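Local coordinates for protein urea carboxylase (Thermus thermophilus, PDB 3OEP) that is of unknown function but resembles KipI and KipA, with cyclophilin-like domains, and may bind ATP or act as a hydrolase, at residues Glu87-Leu98 with Ala132-Arg142; Arg113-Pro121 with Ala458-Tyr466. All coordinates share one frame; numbering follows the deposited sequence.

In the fold
Contact 1 lies within the KipI-like (subdomain C and D) part of the chain, whereas contact 2 joins that part to the A and B part, across 336 intervening residues. The first is peripheral and only partly buried, its centre about 30 Å from that of the chain; the second is buried, at about 9 Å. Their centres are about 23 Å apart and they do not touch. The chemistry follows the place: contact 1 pairs charged groups at one end of helix 89-96 with leucine packing at the other, while contact 2 has no ion pair and relies on a leucine, bridging waters and a serine hydroxyl in one of its conformers, where the end of strand 112-117 and its following loop meet the start of strand 463-465.

Contact 1 of 2, residues Glu87-Leu98 with Ala132-Arg142; sequences EDLPEVASRLGL and ALRLPRKPHPR
Asp-88 and Arg-142 form the centre of a salt-bridge network where helix 89-96 of the cyclophilin-like domain lies against the loop leading to strand 144-145. The guanidinium grips the carboxylate end-on: Arg-142 NH1 bonds Asp-88 OD2 at 2.8 Å and NH2 bonds Asp-88 OD1, both on the syn side. The two planes are 35° apart. Lys-138 NZ reaches Asp-88 OD1 at 3.1 Å from the opposite face of the carboxylate, while Leu-170 N supplies a further bond to OD2. Arg-142 NH2 also holds Glu-87 OE2, coming from above that carboxylate, whose plane stands 79° from the guanidinium. A leucine in place of Arg-142 would probably leave Asp-88 with Lys-138 as its sole cationic mate here and Glu-87 without one.

Further along, the interaction turns apolar. Leu-96 CD1 meets Leu-133 CD1 at 3.8 Å, and Val-92 CG1 touches that same methyl. Leu-135 has CG between its backbone N and carbonyl carbon (chi1 89°), a position from which CD1 sits 4.0 Å above the centre of the Arg-95 guanidinium. Arg-95 NH1 is in turn bonded to Glu-91 OE2, within the helix.

Waters complete the seam. One joins Arg-95 NH1 to Pro-136 O; at the helix end, which the Schellman motif at Gly-97 closes, another donates to both Leu-96 O and Ala-132 O, the latter at 2.9 Å.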
loop_
_atom_site.group_PDB
_atom_site.type_symbol
_atom_site.label_atom_id
_atom_site.label_comp_id
_atom_site.label_asym_id
_atom_site.label_seq_id
_atom_site.Cartn_x
_atom_site.Cartn_y
_atom_site.Cartn_z
ATOM N N GLU A 87 -0.782 -27.394 -7.645
ATOM C CA GLU A 87 -0.216 -27.639 -8.972
ATOM C C GLU A 87 1.245 -28.103 -8.908
ATOM O O GLU A 87 1.700 -28.805 -9.799
ATOM C CB GLU A 87 -0.326 -26.369 -9.827
ATOM C CG GLU A 87 0.045 -26.537 -11.300
ATOM C CD GLU A 87 -0.132 -25.252 -12.102
ATOM O OE1 GLU A 87 -1.134 -24.539 -11.886
ATOM O OE2 GLU A 87 0.738 -24.953 -12.949
ATOM N N ASP A 88 1.964 -27.713 -7.854
ATOM C CA ASP A 88 3.384 -28.056 -7.700
ATOM C C ASP A 88 3.646 -29.275 -6.811
ATOM O O ASP A 88 4.803 -29.660 -6.615
ATOM C CB ASP A 88 4.149 -26.860 -7.129
ATOM C CG ASP A 88 4.103 -25.650 -8.037
ATOM O OD1 ASP A 88 4.214 -25.825 -9.275
ATOM O OD2 ASP A 88 3.964 -24.518 -7.516
ATOM N N LEU A 89 2.597 -29.891 -6.282
ATOM C CA LEU A 89 2.774 -30.976 -5.320
ATOM C C LEU A 89 3.621 -32.124 -5.896
ATOM O O LEU A 89 4.572 -32.580 -5.241
ATOM C CB LEU A 89 1.415 -31.451 -4.776
ATOM C CG LEU A 89 1.391 -32.489 -3.658
ATOM C CD1 LEU A 89 2.181 -32.018 -2.466
ATOM C CD2 LEU A 89 -0.054 -32.780 -3.253
ATOM N N PRO A 90 3.320 -32.575 -7.131
ATOM C CA PRO A 90 4.162 -33.640 -7.696
ATOM C C PRO A 90 5.639 -33.259 -7.861
ATOM O O PRO A 90 6.514 -34.078 -7.575
ATOM C CB PRO A 90 3.512 -33.917 -9.057
ATOM C CG PRO A 90 2.102 -33.502 -8.892
ATOM C CD PRO A 90 2.141 -32.312 -7.979
ATOM N N GLU A 91 5.906 -32.035 -8.310
ATOM C CA GLU A 91 7.280 -31.556 -8.494
ATOM C C GLU A 91 8.015 -31.388 -7.164
ATOM O O GLU A 91 9.201 -31.717 -7.053
ATOM C CB GLU A 91 7.286 -30.222 -9.238
ATOM C CG GLU A 91 8.677 -29.707 -9.572
ATOM C CD GLU A 91 8.659 -28.291 -10.102
ATOM O OE1 GLU A 91 7.910 -28.030 -11.069
ATOM O OE2 GLU A 91 9.396 -27.445 -9.552
ATOM N N VAL A 92 7.323 -30.843 -6.166
ATOM C CA VAL A 92 7.900 -30.731 -4.827
ATOM C C VAL A 92 8.304 -32.119 -4.303
ATOM O O VAL A 92 9.429 -32.312 -3.836
ATOM C CB VAL A 92 6.912 -30.048 -3.856
ATOM C CG1 VAL A 92 7.406 -30.123 -2.416
ATOM C CG2 VAL A 92 6.685 -28.603 -4.270
ATOM N N ALA A 93 7.387 -33.079 -4.397
ATOM C CA ALA A 93 7.658 -34.451 -3.946
ATOM C C ALA A 93 8.888 -35.036 -4.642
ATOM O O ALA A 93 9.767 -35.611 -3.987
ATOM C CB ALA A 93 6.439 -35.343 -4.183
ATOM N N SER A 94 8.948 -34.892 -5.966
ATOM C CA SER A 94 10.064 -35.426 -6.757
ATOM C C SER A 94 11.397 -34.804 -6.368
ATOM O O SER A 94 12.385 -35.515 -6.162
ATOM C CB SER A 94 9.830 -35.195 -8.252
ATOM O OG SER A 94 8.780 -36.010 -8.738
ATOM N N ARG A 95 11.421 -33.478 -6.265
ATOM C CA ARG A 95 12.651 -32.758 -5.943
ATOM C C ARG A 95 13.174 -33.056 -4.532
ATOM O O ARG A 95 14.365 -32.910 -4.274
ATOM C CB ARG A 95 12.456 -31.255 -6.147
ATOM C CG ARG A 95 12.275 -30.884 -7.615
ATOM C CD ARG A 95 11.872 -29.449 -7.792
ATOM N NE ARG A 95 12.877 -28.530 -7.268
ATOM C CZ ARG A 95 12.728 -27.210 -7.212
ATOM N NH1 ARG A 95 11.613 -26.637 -7.658
ATOM N NH2 ARG A 95 13.700 -26.457 -6.716
ATOM N N LEU A 96 12.291 -33.495 -3.638
ATOM C CA LEU A 96 12.668 -33.779 -2.251
ATOM C C LEU A 96 12.828 -35.268 -1.956
ATOM O O LEU A 96 13.174 -35.636 -0.831
ATOM C CB LEU A 96 11.634 -33.177 -1.294
ATOM C CG LEU A 96 11.587 -31.647 -1.260
ATOM C CD1 LEU A 96 10.370 -31.174 -0.487
ATOM C CD2 LEU A 96 12.881 -31.072 -0.669
ATOM N N GLY A 97 12.588 -36.117 -2.956
ATOM C CA GLY A 97 12.682 -37.562 -2.789
ATOM C C GLY A 97 11.574 -38.133 -1.928
ATOM O O GLY A 97 11.751 -39.167 -1.285
ATOM N N LEU A 98 10.422 -37.466 -1.933
ATOM C CA LEU A 98 9.299 -37.827 -1.069
ATOM C C LEU A 98 8.124 -38.360 -1.879
ATOM O O LEU A 98 7.953 -38.011 -3.049
ATOM C CB LEU A 98 8.830 -36.594 -0.297
ATOM C CG LEU A 98 9.799 -35.968 0.701
ATOM C CD1 LEU A 98 9.323 -34.574 1.116
ATOM C CD2 LEU A 98 9.954 -36.872 1.910
ATOM N N ALA A 132 12.774 -31.705 5.943
ATOM C CA ALA A 132 12.596 -32.545 4.754
ATOM C C ALA A 132 11.721 -31.913 3.672
ATOM O O ALA A 132 11.780 -32.337 2.523
ATOM C CB ALA A 132 12.028 -33.915 5.148
ATOM N N LEU A 133 10.920 -30.909 4.037
ATOM C CA LEU A 133 10.008 -30.251 3.097
ATOM C C LEU A 133 10.529 -28.890 2.614
ATOM O O LEU A 133 9.855 -28.191 1.864
ATOM C CB LEU A 133 8.620 -30.114 3.734
ATOM C CG LEU A 133 7.472 -29.547 2.895
ATOM C CD1 LEU A 133 7.348 -30.245 1.538
ATOM C CD2 LEU A 133 6.154 -29.635 3.673
ATOM N N ARG A 134 11.750 -28.530 3.006
ATOM C CA ARG A 134 12.301 -27.226 2.625
ATOM C C ARG A 134 12.877 -27.239 1.214
ATOM O O ARG A 134 13.794 -28.002 0.913
ATOM C CB ARG A 134 13.365 -26.783 3.628
ATOM C CG ARG A 134 12.790 -26.582 5.005
ATOM C CD ARG A 134 13.811 -26.089 6.003
ATOM N NE ARG A 134 13.271 -26.162 7.355
ATOM C CZ ARG A 134 13.962 -25.948 8.467
ATOM N NH1 ARG A 134 15.255 -25.622 8.410
ATOM N NH2 ARG A 134 13.356 -26.059 9.644
ATOM N N LEU A 135 12.339 -26.388 0.347
ATOM C CA LEU A 135 12.915 -26.229 -0.979
ATOM C C LEU A 135 12.733 -24.805 -1.484
ATOM O O LEU A 135 11.796 -24.113 -1.073
ATOM C CB LEU A 135 12.345 -27.255 -1.962
ATOM C CG LEU A 135 11.085 -26.923 -2.742
ATOM C CD1 LEU A 135 10.789 -28.005 -3.793
ATOM C CD2 LEU A 135 9.923 -26.761 -1.772
ATOM N N PRO A 136 13.635 -24.361 -2.372
ATOM C CA PRO A 136 13.607 -22.975 -2.809
ATOM C C PRO A 136 12.363 -22.618 -3.611
ATOM O O PRO A 136 11.719 -23.485 -4.210
ATOM C CB PRO A 136 14.860 -22.851 -3.693
ATOM C CG PRO A 136 15.716 -23.976 -3.335
ATOM C CD PRO A 136 14.808 -25.079 -2.903
ATOM N N ARG A 137 12.048 -21.330 -3.620
ATOM C CA ARG A 137 10.994 -20.810 -4.466
ATOM C C ARG A 137 11.355 -20.985 -5.941
ATOM O O ARG A 137 12.500 -21.295 -6.288
ATOM C CB ARG A 137 10.711 -19.340 -4.127
ATOM C CG ARG A 137 11.823 -18.351 -4.433
ATOM C CD ARG A 137 11.433 -16.959 -3.932
ATOM N NE ARG A 137 12.124 -15.889 -4.653
ATOM C CZ ARG A 137 13.312 -15.377 -4.324
ATOM N NH1 ARG A 137 13.992 -15.824 -3.271
ATOM N NH2 ARG A 137 13.832 -14.405 -5.068
ATOM N N LYS A 138 10.366 -20.793 -6.805
ATOM C CA LYS A 138 10.550 -20.991 -8.238
ATOM C C LYS A 138 11.473 -19.913 -8.804
ATOM O O LYS A 138 11.455 -18.774 -8.329
ATOM C CB LYS A 138 9.198 -20.970 -8.955
ATOM C CG LYS A 138 8.264 -22.097 -8.528
ATOM C CD LYS A 138 6.880 -21.962 -9.148
ATOM C CE LYS A 138 6.770 -22.729 -10.457
ATOM N NZ LYS A 138 6.634 -24.197 -10.228
ATOM N N PRO A 139 12.301 -20.272 -9.805
ATOM C CA PRO A 139 13.170 -19.288 -10.454
ATOM C C PRO A 139 12.394 -18.108 -11.029
ATOM O O PRO A 139 12.849 -16.971 -10.936
ATOM C CB PRO A 139 13.835 -20.082 -11.583
ATOM C CG PRO A 139 13.733 -21.501 -11.183
ATOM C CD PRO A 139 12.521 -21.636 -10.321
ATOM N N HIS A 140 11.236 -18.392 -11.620
ATOM C CA HIS A 140 10.359 -17.362 -12.153
ATOM C C HIS A 140 8.980 -17.498 -11.521
ATOM O O HIS A 140 8.411 -18.589 -11.513
ATOM C CB HIS A 140 10.250 -17.490 -13.669
ATOM C CG HIS A 140 11.566 -17.404 -14.377
ATOM N ND1 HIS A 140 12.328 -16.255 -14.389
ATOM C CD2 HIS A 140 12.257 -18.323 -15.091
ATOM C CE1 HIS A 140 13.431 -16.471 -15.083
ATOM N NE2 HIS A 140 13.412 -17.717 -15.522
ATOM N N PRO A 141 8.434 -16.390 -10.998
ATOM C CA PRO A 141 7.119 -16.464 -10.366
ATOM C C PRO A 141 5.977 -16.624 -11.368
ATOM O O PRO A 141 6.106 -16.240 -12.535
ATOM C CB PRO A 141 7.004 -15.121 -9.646
ATOM C CG PRO A 141 7.834 -14.183 -10.463
ATOM C CD PRO A 141 8.962 -15.012 -11.021
ATOM N N ARG A 142 4.872 -17.198 -10.904
ATOM C CA ARG A 142 3.627 -17.197 -11.658
ATOM C C ARG A 142 3.053 -15.788 -11.661
ATOM O O ARG A 142 3.101 -15.103 -10.642
ATOM C CB ARG A 142 2.600 -18.124 -11.014
ATOM C CG ARG A 142 2.915 -19.590 -11.134
ATOM C CD ARG A 142 1.736 -20.414 -10.670
ATOM N NE ARG A 142 1.884 -21.818 -11.026
ATOM C CZ ARG A 142 2.538 -22.727 -10.301
ATOM N NH1 ARG A 142 3.131 -22.397 -9.157
ATOM N NH2 ARG A 142 2.597 -23.980 -10.730
HETATM O O HOH W 1 7.472 -25.851 -7.964
HETATM O O HOH W 2 10.787 -24.247 -6.658
HETATM O O HOH W 3 13.851 -23.626 -7.424
HETATM O O HOH W 4 13.379 -34.602 1.771
#

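Contact 2 of 2, residues Arg113-Pro121 with Ala458-Tyr466; sequences RVYALGFTP and ADKGSLGGY
Ala-116 meets Leu-463 where the end of strand 112-117, in the cyclophilin-like sheet of the C and D part, approaches the start of strand 463-465 in the A and B part. Tyr-115 and Ala-116 form a classic beta bulge opposite Phe-125, and Ala-116 CB lies 3.9 Å from Leu-463 CD1. The next residue, Leu-117, has its CB pointing away from 458-466, but its carbonyl oxygen stands 3.8 Å from Leu-463 CD1.

Gly-118 makes the direct polar link: in the conformer given, one of two deposited, Ser-462 OG donates to Gly-118 O at 2.7 Å, coming from above the carbonyl plane, 57° out of it. In that conformer a chi1 of 69° sets OG between the serine's own N and carbonyl carbon. A beta carbon on Gly-118 would crowd the preceding carbonyl. A water that accepts from Ser-462 N lies 2.8 Å from Gly-118 O.

At Phe-119 the backbones come closest, CA to CA 5.2 Å from Leu-463. Its ring, near a bound glycerol, presents CD2 obliquely to Leu-463 O at 3.7 Å. One water donates to Phe-119 O and Leu-463 O, at 2.6 Å from each.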
loop_
_atom_site.group_PDB
_atom_site.type_symbol
_atom_site.label_atom_id
_atom_site.label_comp_id
_atom_site.label_asym_id
_atom_site.label_seq_id
_atom_site.Cartn_x
_atom_site.Cartn_y
_atom_site.Cartn_z
ATOM N N ARG A 113 3.923 -20.901 13.595
ATOM C CA ARG A 113 3.717 -19.585 14.162
ATOM C C ARG A 113 3.673 -18.566 13.029
ATOM O O ARG A 113 4.459 -18.655 12.081
ATOM C CB ARG A 113 4.871 -19.258 15.109
ATOM C CG ARG A 113 4.818 -17.890 15.737
ATOM C CD ARG A 113 6.071 -17.644 16.571
ATOM N NE ARG A 113 6.079 -16.282 17.086
ATOM C CZ ARG A 113 5.541 -15.898 18.241
ATOM N NH1 ARG A 113 4.953 -16.772 19.056
ATOM N NH2 ARG A 113 5.602 -14.616 18.589
ATOM N N VAL A 114 2.761 -17.604 13.128
ATOM C CA VAL A 114 2.714 -16.479 12.203
ATOM C C VAL A 114 3.806 -15.481 12.588
ATOM O O VAL A 114 3.668 -14.758 13.577
ATOM C CB VAL A 114 1.344 -15.758 12.222
ATOM C CG1 VAL A 114 1.354 -14.573 11.258
ATOM C CG2 VAL A 114 0.218 -16.738 11.876
ATOM N N TYR A 115 4.888 -15.454 11.815
ATOM C CA TYR A 115 6.013 -14.548 12.068
ATOM C C TYR A 115 5.833 -13.164 11.440
ATOM O O TYR A 115 6.449 -12.196 11.878
ATOM C CB TYR A 115 7.313 -15.165 11.555
ATOM C CG TYR A 115 7.905 -16.158 12.517
ATOM C CD1 TYR A 115 7.492 -17.482 12.518
ATOM C CD2 TYR A 115 8.856 -15.761 13.447
ATOM C CE1 TYR A 115 8.032 -18.395 13.408
ATOM C CE2 TYR A 115 9.407 -16.676 14.345
ATOM C CZ TYR A 115 8.983 -17.988 14.316
ATOM O OH TYR A 115 9.513 -18.902 15.201
ATOM N N ALA A 116 5.018 -13.088 10.395
ATOM C CA ALA A 116 4.738 -11.833 9.716
ATOM C C ALA A 116 3.399 -11.979 9.024
ATOM O O ALA A 116 2.961 -13.085 8.731
ATOM C CB ALA A 116 5.821 -11.508 8.703
ATOM N N LEU A 117 2.753 -10.848 8.778
ATOM C CA LEU A 117 1.437 -10.839 8.192
ATOM C C LEU A 117 1.378 -9.642 7.290
ATOM O O LEU A 117 1.736 -8.541 7.696
ATOM C CB LEU A 117 0.370 -10.719 9.278
ATOM C CG LEU A 117 -1.088 -10.951 8.884
ATOM C CD1 LEU A 117 -1.339 -12.420 8.611
ATOM C CD2 LEU A 117 -2.002 -10.470 10.001
ATOM N N GLY A 118 0.971 -9.861 6.052
ATOM C CA GLY A 118 0.570 -8.749 5.209
ATOM C C GLY A 118 1.376 -8.474 3.961
ATOM O O GLY A 118 1.349 -7.351 3.461
ATOM N N PHE A 119 2.060 -9.478 3.413
ATOM C CA PHE A 119 2.699 -9.286 2.105
ATOM C C PHE A 119 1.657 -8.753 1.104
ATOM O O PHE A 119 1.932 -7.861 0.292
ATOM C CB PHE A 119 3.323 -10.583 1.602
ATOM C CG PHE A 119 4.110 -10.412 0.341
ATOM C CD1 PHE A 119 3.554 -10.738 -0.890
ATOM C CD2 PHE A 119 5.401 -9.897 0.380
ATOM C CE1 PHE A 119 4.284 -10.570 -2.064
ATOM C CE2 PHE A 119 6.131 -9.722 -0.784
ATOM C CZ PHE A 119 5.573 -10.060 -2.007
ATOM N N THR A 120 0.467 -9.339 1.168
ATOM C CA THR A 120 -0.770 -8.697 0.726
ATOM C C THR A 120 -1.668 -8.759 1.959
ATOM O O THR A 120 -1.387 -9.537 2.871
ATOM C CB THR A 120 -1.421 -9.428 -0.468
ATOM O OG1 THR A 120 -1.745 -10.776 -0.107
ATOM C CG2 THR A 120 -0.479 -9.453 -1.669
ATOM N N PRO A 121 -2.736 -7.947 2.020
ATOM C CA PRO A 121 -3.546 -7.942 3.241
ATOM C C PRO A 121 -3.939 -9.345 3.738
ATOM O O PRO A 121 -4.487 -10.142 2.985
ATOM C CB PRO A 121 -4.766 -7.114 2.832
ATOM C CG PRO A 121 -4.189 -6.127 1.874
ATOM C CD PRO A 121 -3.157 -6.886 1.087
ATOM N N ALA A 458 2.973 5.358 -1.629
ATOM C CA ALA A 458 1.877 5.129 -0.682
ATOM C C ALA A 458 1.145 3.791 -0.780
ATOM O O ALA A 458 0.657 3.300 0.233
ATOM C CB ALA A 458 0.863 6.276 -0.759
ATOM N N ASP A 459 1.057 3.202 -1.972
ATOM C CA ASP A 459 0.340 1.928 -2.132
ATOM C C ASP A 459 1.286 0.728 -2.145
ATOM O O ASP A 459 0.887 -0.374 -2.514
ATOM C CB ASP A 459 -0.534 1.925 -3.403
ATOM C CG ASP A 459 -1.878 2.636 -3.208
ATOM O OD1 ASP A 459 -2.721 2.579 -4.133
ATOM O OD2 ASP A 459 -2.100 3.247 -2.145
ATOM N N LYS A 460 2.535 0.946 -1.738
ATOM C CA LYS A 460 3.499 -0.138 -1.584
ATOM C C LYS A 460 2.943 -1.231 -0.672
ATOM O O LYS A 460 2.168 -0.954 0.247
ATOM C CB LYS A 460 4.800 0.391 -0.982
ATOM C CG LYS A 460 4.660 0.826 0.476
ATOM C CD LYS A 460 5.889 1.567 0.971
ATOM C CE LYS A 460 5.680 2.103 2.377
ATOM N NZ LYS A 460 5.106 1.104 3.336
ATOM N N GLY A 461 3.352 -2.470 -0.932
ATOM C CA GLY A 461 3.086 -3.573 -0.016
ATOM C C GLY A 461 3.772 -3.295 1.313
ATOM O O GLY A 461 4.795 -2.615 1.352
ATOM N N SER A 462 3.216 -3.831 2.392
ATOM C CA SER A 462 3.707 -3.548 3.746
ATOM C C SER A 462 5.035 -4.228 4.057
ATOM O O SER A 462 5.769 -3.764 4.929
ATOM C CB SER A 462 2.671 -3.973 4.792
ATOM O OG SER A 462 2.546 -5.384 4.842
ATOM N N LEU A 463 5.321 -5.321 3.346
ATOM C CA LEU A 463 6.522 -6.142 3.545
ATOM C C LEU A 463 7.265 -6.393 2.240
ATOM O O LEU A 463 6.651 -6.536 1.181
ATOM C CB LEU A 463 6.140 -7.509 4.124
ATOM C CG LEU A 463 5.516 -7.535 5.509
ATOM C CD1 LEU A 463 5.045 -8.942 5.848
ATOM C CD2 LEU A 463 6.509 -7.023 6.552
ATOM N N GLY A 464 8.586 -6.494 2.329
ATOM C CA GLY A 464 9.409 -6.822 1.169
ATOM C C GLY A 464 10.767 -7.352 1.575
ATOM O O GLY A 464 11.342 -6.891 2.565
ATOM N N GLY A 465 11.277 -8.320 0.812
ATOM C CA GLY A 465 12.581 -8.924 1.073
ATOM C C GLY A 465 13.748 -8.307 0.308
ATOM O O GLY A 465 14.919 -8.580 0.612
ATOM N N TYR A 466 13.456 -7.476 -0.684
ATOM C CA TYR A 466 14.527 -6.846 -1.450
ATOM C C TYR A 466 15.149 -5.715 -0.648
ATOM O O TYR A 466 14.481 -5.072 0.174
ATOM C CB TYR A 466 14.038 -6.344 -2.808
ATOM C CG TYR A 466 13.612 -7.451 -3.746
ATOM C CD1 TYR A 466 14.410 -8.582 -3.935
ATOM C CD2 TYR A 466 12.419 -7.364 -4.455
ATOM C CE1 TYR A 466 14.021 -9.598 -4.799
ATOM C CE2 TYR A 466 12.023 -8.376 -5.317
ATOM C CZ TYR A 466 12.827 -9.485 -5.486
ATOM O OH TYR A 466 12.435 -10.490 -6.344
HETATM O O HOH W 5 3.219 -6.355 7.654
HETATM O O HOH W 6 0.687 -5.234 1.819
HETATM O O HOH W 7 4.121 -6.461 0.623
#